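Local coordinates for adenosylmethionine-8-amino-7-oxononanoate aminotransferase (Methanocaldococcus jannaschii, PDB 6ZHK) that transfers amino groups as a thermostable D-amino acid transaminase of the pyridoxal-phosphate-dependent class-III aminotransferase family, at the interface of chains A and B. Coordinates in Å, arbitrary orientation; residue numbers count along the deposited sequence, not the author numbering. Chains: chain A/B, Adenosylmethionine-8-amino-7-oxononanoate aminotransferase.

Contact 1 and contact 2 are about 24 Å apart between their C-alpha centres, and no residue belongs to both. Together they illustrate how a class-III aminotransferase homodimer can build its active sites at its own seam. Contact 1 brings a loop of one chain over the predicted substrate-binding arginine of the other. Contact 2 lies near the two-fold axis, where the A:Pro309 and B:Pro309 copies meet, and ties one chain to the backbone of the cofactor lysine in its partner. Since each contact has a symmetry twin, dimerisation probably supports both active sites.

Contact 1: the interface of chains A and B. Residues chain A 89, 91-94; chain B 31, 36-37, 62, 429, 431.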
loop_
_atom_site.group_PDB
_atom_site.type_symbol
_atom_site.label_atom_id
_atom_site.label_comp_id
_atom_site.label_asym_id
_atom_site.label_seq_id
_atom_site.Cartn_x
_atom_site.Cartn_y
_atom_site.Cartn_z
ATOM N N THR A 89 4.662 14.709 6.162
ATOM C CA THR A 89 5.441 13.489 6.303
ATOM C C THR A 89 5.623 13.067 7.765
ATOM O O THR A 89 5.777 13.919 8.697
ATOM C CB THR A 89 6.779 13.659 5.557
ATOM O OG1 THR A 89 7.319 12.365 5.378
ATOM C CG2 THR A 89 7.812 14.469 6.318
ATOM N N LEU A 91 8.484 11.052 7.749
ATOM C CA LEU A 91 9.899 10.741 7.588
ATOM C C LEU A 91 10.677 11.888 8.252
ATOM O O LEU A 91 10.815 12.977 7.664
ATOM C CB LEU A 91 10.249 10.622 6.091
ATOM C CG LEU A 91 9.938 9.284 5.381
ATOM C CD1 LEU A 91 8.445 9.169 5.096
ATOM C CD2 LEU A 91 10.743 9.212 4.082
ATOM N N GLY A 92 11.091 11.678 9.504
ATOM C CA GLY A 92 11.909 12.644 10.228
ATOM C C GLY A 92 11.095 13.849 10.733
ATOM O O GLY A 92 11.680 14.789 11.254
ATOM N N CYS A 93 9.778 13.824 10.569
ATOM C CA CYS A 93 8.854 14.807 11.128
ATOM C C CYS A 93 7.700 14.057 11.792
ATOM O O CYS A 93 7.560 12.861 11.556
ATOM C CB CYS A 93 8.218 15.730 10.089
ATOM S SG CYS A 93 9.449 16.643 9.108
ATOM N N GLY A 94 6.827 14.798 12.481
ATOM C CA GLY A 94 5.599 14.222 12.971
ATOM C C GLY A 94 4.367 15.024 12.553
ATOM O O GLY A 94 4.482 16.129 11.963
ATOM N N TYR B 31 16.212 10.590 16.646
ATOM C CA TYR B 31 14.978 11.351 16.565
ATOM C C TYR B 31 14.524 11.656 17.990
ATOM O O TYR B 31 14.021 12.747 18.274
ATOM C CB TYR B 31 13.938 10.500 15.793
ATOM C CG TYR B 31 12.621 11.194 15.539
ATOM C CD1 TYR B 31 12.439 11.978 14.413
ATOM C CD2 TYR B 31 11.535 11.030 16.395
ATOM C CE1 TYR B 31 11.218 12.595 14.152
ATOM C CE2 TYR B 31 10.320 11.672 16.161
ATOM C CZ TYR B 31 10.161 12.455 15.028
ATOM O OH TYR B 31 8.985 13.141 14.818
ATOM N N ASN B 36 12.016 17.896 16.801
ATOM C CA ASN B 36 11.537 17.576 15.464
ATOM C C ASN B 36 10.332 18.458 15.120
ATOM O O ASN B 36 9.549 18.781 16.002
ATOM C CB ASN B 36 11.105 16.085 15.434
ATOM C CG ASN B 36 12.202 15.224 16.012
ATOM O OD1 ASN B 36 12.035 14.495 17.003
ATOM N ND2 ASN B 36 13.374 15.421 15.448
ATOM N N LEU B 37 10.116 18.740 13.821
ATOM C CA LEU B 37 8.929 19.473 13.392
ATOM C C LEU B 37 7.723 18.572 13.632
ATOM O O LEU B 37 7.720 17.443 13.112
ATOM C CB LEU B 37 8.959 19.673 11.870
ATOM C CG LEU B 37 9.773 20.826 11.331
ATOM C CD1 LEU B 37 9.587 20.894 9.819
ATOM C CD2 LEU B 37 9.320 22.118 11.985
ATOM N N ILE B 62 7.925 15.139 0.678
ATOM C CA ILE B 62 8.546 13.956 0.078
ATOM C C ILE B 62 7.880 13.659 -1.280
ATOM O O ILE B 62 7.477 12.526 -1.598
ATOM C CB ILE B 62 8.637 12.737 1.027
ATOM C CG1 ILE B 62 8.896 13.144 2.472
ATOM C CG2 ILE B 62 9.741 11.766 0.520
ATOM C CD1 ILE B 62 10.269 13.788 2.768
ATOM N N TYR B 429 11.846 23.805 4.966
ATOM C CA TYR B 429 11.914 22.375 5.272
ATOM C C TYR B 429 12.528 21.682 4.065
ATOM O O TYR B 429 11.964 21.765 2.979
ATOM C CB TYR B 429 10.523 21.752 5.484
ATOM C CG TYR B 429 10.576 20.238 5.626
ATOM C CD1 TYR B 429 11.448 19.633 6.520
ATOM C CD2 TYR B 429 9.799 19.414 4.816
ATOM C CE1 TYR B 429 11.536 18.242 6.637
ATOM C CE2 TYR B 429 9.831 18.022 4.949
ATOM C CZ TYR B 429 10.710 17.447 5.859
ATOM O OH TYR B 429 10.870 16.097 5.999
ATOM N N ARG B 431 14.459 17.838 3.216
ATOM C CA ARG B 431 14.994 16.544 3.659
ATOM C C ARG B 431 16.070 16.092 2.656
ATOM O O ARG B 431 15.776 15.854 1.498
ATOM C CB ARG B 431 13.901 15.451 3.738
ATOM C CG ARG B 431 14.454 14.138 4.293
ATOM C CD ARG B 431 13.373 13.078 4.382
ATOM N NE ARG B 431 13.900 11.756 4.675
ATOM C CZ ARG B 431 14.039 11.258 5.919
ATOM N NH1 ARG B 431 13.741 12.006 6.983
ATOM N NH2 ARG B 431 14.473 10.012 6.102
HETATM O O HOH W 1 11.926 17.431 11.943
#
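The backbone NH of A:Gly94 donates a 2.9 Å hydrogen bond to the carbonyl O of B:Leu37, and a water bridges A:Gly92 O to B:Leu37 N just before it. Around this seam the side chains interlock. B:Arg431, its CG anti to the backbone N (chi1 -176°) and its chain extended as far as NE, brings a flat guanidinium under A:Leu91, whose CB sits 3.8 Å above the plane, over its centre. Although NH1 also nears A:Leu91 O, its N-H points away and no hydrogen bond forms; the contact is packing. A:Cys93 SG lies over one face of the B:Tyr429 ring at its hydroxyl end, 3.6 Å from CZ. The OH of that phenol also meets CG2 of A:Thr89 at 3.5 Å, while CB of the threonine packs against B:Ile62 CG1. Turned anti to its own backbone N (chi1 -163°), A:Thr89 OG1 accepts the NH of A:Leu91 at 3.0 Å and braces the loop. An alanine here would probably leave the A:Leu91 NH without its acceptor and open a gap beside the B:Tyr429 hydroxyl. A:Gly92 O lies at the edge of the B:Tyr31 ring, in its plane, with B:Asn36 OD1 over one face. In the fold of this homodimer, the chain A loop leading into strand 94-95 lies against helices 28-33 and 60-63 and strand 428-429 of chain B, beside the predicted substrate site.

Contact 2: the interface of chains A and B. Residues chain A 64, 301, 304, 307-309; chain B 120, 309, 339, 342, 345.
One face of the B:Tyr339 ring is pressed against the chain A backbone: A:Pro309 N lies 3.8 Å above its centre and A:Leu308 O 3.2 Å above the plane, offset toward the rim, while A:Lys301 O sits at the edge, in plane. In this class-III, pyridoxal-phosphate-dependent family A:Lys301 is the lysine that forms the internal aldimine, modelled here without that modification. The phenol OH of B:Tyr339 donates to A:Lys301 O at 2.8 Å, approaching 39° above the carbonyl plane, not along a lone pair. Here the partner subunit holds the catalytic lysine by its backbone carbonyl.

A:Thr304 backs this up: its OG1 lies near the phenol OH and, held between its backbone N and carbonyl carbon (chi1 57°), donates 2.7 Å to a lone pair of A:Leu308 O and accepts the NH of A:Leu308, fixing the carbonyl that lies over the tyrosine. The CB of A:Cys64 touches the phenol OH from chain A as well.

B:Asn342 works with both ends of its amide. ND2 donates to A:Tyr307 O at 3.1 Å, with the acceptor near the amide plane but the donor tilted 50° out of the carbonyl plane. OD1 takes the NH of B:Leu345 at 2.9 Å, capping the start of helix 343-358, and the two bonds together fix the rotation of the amide.

A:Pro309 packs among B:Tyr339, B:Glu120 and B:Leu345. Its CA lies on B:Tyr339 CD2 at 3.6 Å, its CB and CG meet B:Glu120 CG, and its CG reaches tip to tip toward B:Leu345 CD1. The same CG lies 4.0 Å from CG of its symmetry mate, B:Pro309.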
loop_
_atom_site.group_PDB
_atom_site.type_symbol
_atom_site.label_atom_id
_atom_site.label_comp_id
_atom_site.label_asym_id
_atom_site.label_seq_id
_atom_site.Cartn_x
_atom_site.Cartn_y
_atom_site.Cartn_z
ATOM N N CYS A 64 -14.096 -4.532 5.581
ATOM C CA CYS A 64 -13.574 -3.315 6.212
ATOM C C CYS A 64 -14.640 -2.394 6.825
ATOM O O CYS A 64 -14.309 -1.537 7.667
ATOM C CB CYS A 64 -12.691 -2.534 5.242
ATOM S SG CYS A 64 -13.615 -1.857 3.834
ATOM N N LYS A 301 -7.851 -2.652 7.322
ATOM C CA LYS A 301 -9.267 -2.751 6.980
ATOM C C LYS A 301 -10.112 -1.902 7.911
ATOM O O LYS A 301 -10.214 -0.725 7.648
ATOM C CB LYS A 301 -9.789 -4.196 6.951
ATOM C CG LYS A 301 -9.354 -5.013 5.757
ATOM C CD LYS A 301 -9.781 -6.498 5.837
ATOM C CE LYS A 301 -9.140 -7.377 4.787
ATOM N NZ LYS A 301 -9.664 -7.043 3.458
ATOM N N THR A 304 -10.065 2.235 9.915
ATOM C CA THR A 304 -10.648 3.537 9.622
ATOM C C THR A 304 -12.177 3.456 9.567
ATOM O O THR A 304 -12.810 4.354 9.054
ATOM C CB THR A 304 -10.131 4.046 8.269
ATOM O OG1 THR A 304 -10.512 2.989 7.391
ATOM C CG2 THR A 304 -8.636 4.195 8.290
ATOM N N TYR A 307 -13.375 3.441 5.722
ATOM C CA TYR A 307 -13.526 4.605 4.849
ATOM C C TYR A 307 -12.260 5.002 4.129
ATOM O O TYR A 307 -12.338 5.664 3.057
ATOM C CB TYR A 307 -14.067 5.855 5.565
ATOM C CG TYR A 307 -15.513 5.758 6.005
ATOM C CD1 TYR A 307 -16.246 4.577 5.830
ATOM C CD2 TYR A 307 -16.180 6.854 6.570
ATOM C CE1 TYR A 307 -17.584 4.495 6.209
ATOM C CE2 TYR A 307 -17.507 6.751 6.983
ATOM C CZ TYR A 307 -18.220 5.573 6.809
ATOM O OH TYR A 307 -19.553 5.504 7.218
ATOM N N LEU A 308 -11.107 4.593 4.667
ATOM C CA LEU A 308 -9.834 4.956 4.037
ATOM C C LEU A 308 -8.798 3.826 4.278
ATOM O O LEU A 308 -8.889 3.035 5.235
ATOM C CB LEU A 308 -9.331 6.275 4.667
ATOM C CG LEU A 308 -9.897 7.579 4.105
ATOM C CD1 LEU A 308 -9.533 8.749 5.041
ATOM C CD2 LEU A 308 -9.333 7.857 2.689
ATOM N N PRO A 309 -7.744 3.777 3.461
ATOM C CA PRO A 309 -6.679 2.786 3.614
ATOM C C PRO A 309 -5.676 3.223 4.672
ATOM O O PRO A 309 -4.678 3.871 4.379
ATOM C CB PRO A 309 -6.063 2.723 2.206
ATOM C CG PRO A 309 -6.199 4.089 1.704
ATOM C CD PRO A 309 -7.563 4.555 2.209
ATOM N N GLU B 120 -2.652 1.724 -3.810
ATOM C CA GLU B 120 -2.540 2.870 -2.913
ATOM C C GLU B 120 -1.175 3.527 -2.947
ATOM O O GLU B 120 -1.094 4.733 -2.799
ATOM C CB GLU B 120 -2.858 2.505 -1.452
ATOM C CG GLU B 120 -4.365 2.333 -1.238
ATOM C CD GLU B 120 -4.933 1.071 -1.878
ATOM O OE1 GLU B 120 -4.397 -0.011 -1.620
ATOM O OE2 GLU B 120 -5.892 1.176 -2.648
ATOM N N PRO B 309 -3.220 8.715 -0.502
ATOM C CA PRO B 309 -2.434 7.670 -1.168
ATOM C C PRO B 309 -3.235 6.959 -2.242
ATOM O O PRO B 309 -3.925 5.992 -1.974
ATOM C CB PRO B 309 -2.176 6.646 -0.059
ATOM C CG PRO B 309 -3.356 6.812 0.878
ATOM C CD PRO B 309 -3.666 8.286 0.854
ATOM N N TYR B 339 -8.802 -1.649 -0.611
ATOM C CA TYR B 339 -9.213 -0.272 -0.798
ATOM C C TYR B 339 -8.921 0.096 -2.239
ATOM O O TYR B 339 -8.981 1.262 -2.609
ATOM C CB TYR B 339 -8.517 0.667 0.185
ATOM C CG TYR B 339 -9.179 0.616 1.543
ATOM C CD1 TYR B 339 -10.415 1.242 1.739
ATOM C CD2 TYR B 339 -8.575 -0.045 2.597
ATOM C CE1 TYR B 339 -11.063 1.133 2.964
ATOM C CE2 TYR B 339 -9.169 -0.071 3.855
ATOM C CZ TYR B 339 -10.411 0.533 4.013
ATOM O OH TYR B 339 -11.037 0.482 5.213
ATOM N N ASN B 342 -10.656 3.248 -4.058
ATOM C CA ASN B 342 -11.430 3.937 -3.016
ATOM C C ASN B 342 -11.907 5.321 -3.507
ATOM O O ASN B 342 -11.158 6.068 -4.148
ATOM C CB ASN B 342 -10.501 4.098 -1.785
ATOM C CG ASN B 342 -11.068 5.085 -0.783
ATOM O OD1 ASN B 342 -10.934 6.292 -0.918
ATOM N ND2 ASN B 342 -11.597 4.568 0.286
ATOM N N LEU B 345 -9.965 8.552 -2.444
ATOM C CA LEU B 345 -8.687 8.654 -3.127
ATOM C C LEU B 345 -8.953 9.181 -4.523
ATOM O O LEU B 345 -8.228 10.060 -5.019
ATOM C CB LEU B 345 -7.952 7.295 -3.226
ATOM C CG LEU B 345 -7.846 6.474 -1.933
ATOM C CD1 LEU B 345 -6.964 5.225 -2.151
ATOM C CD2 LEU B 345 -7.198 7.321 -0.811
#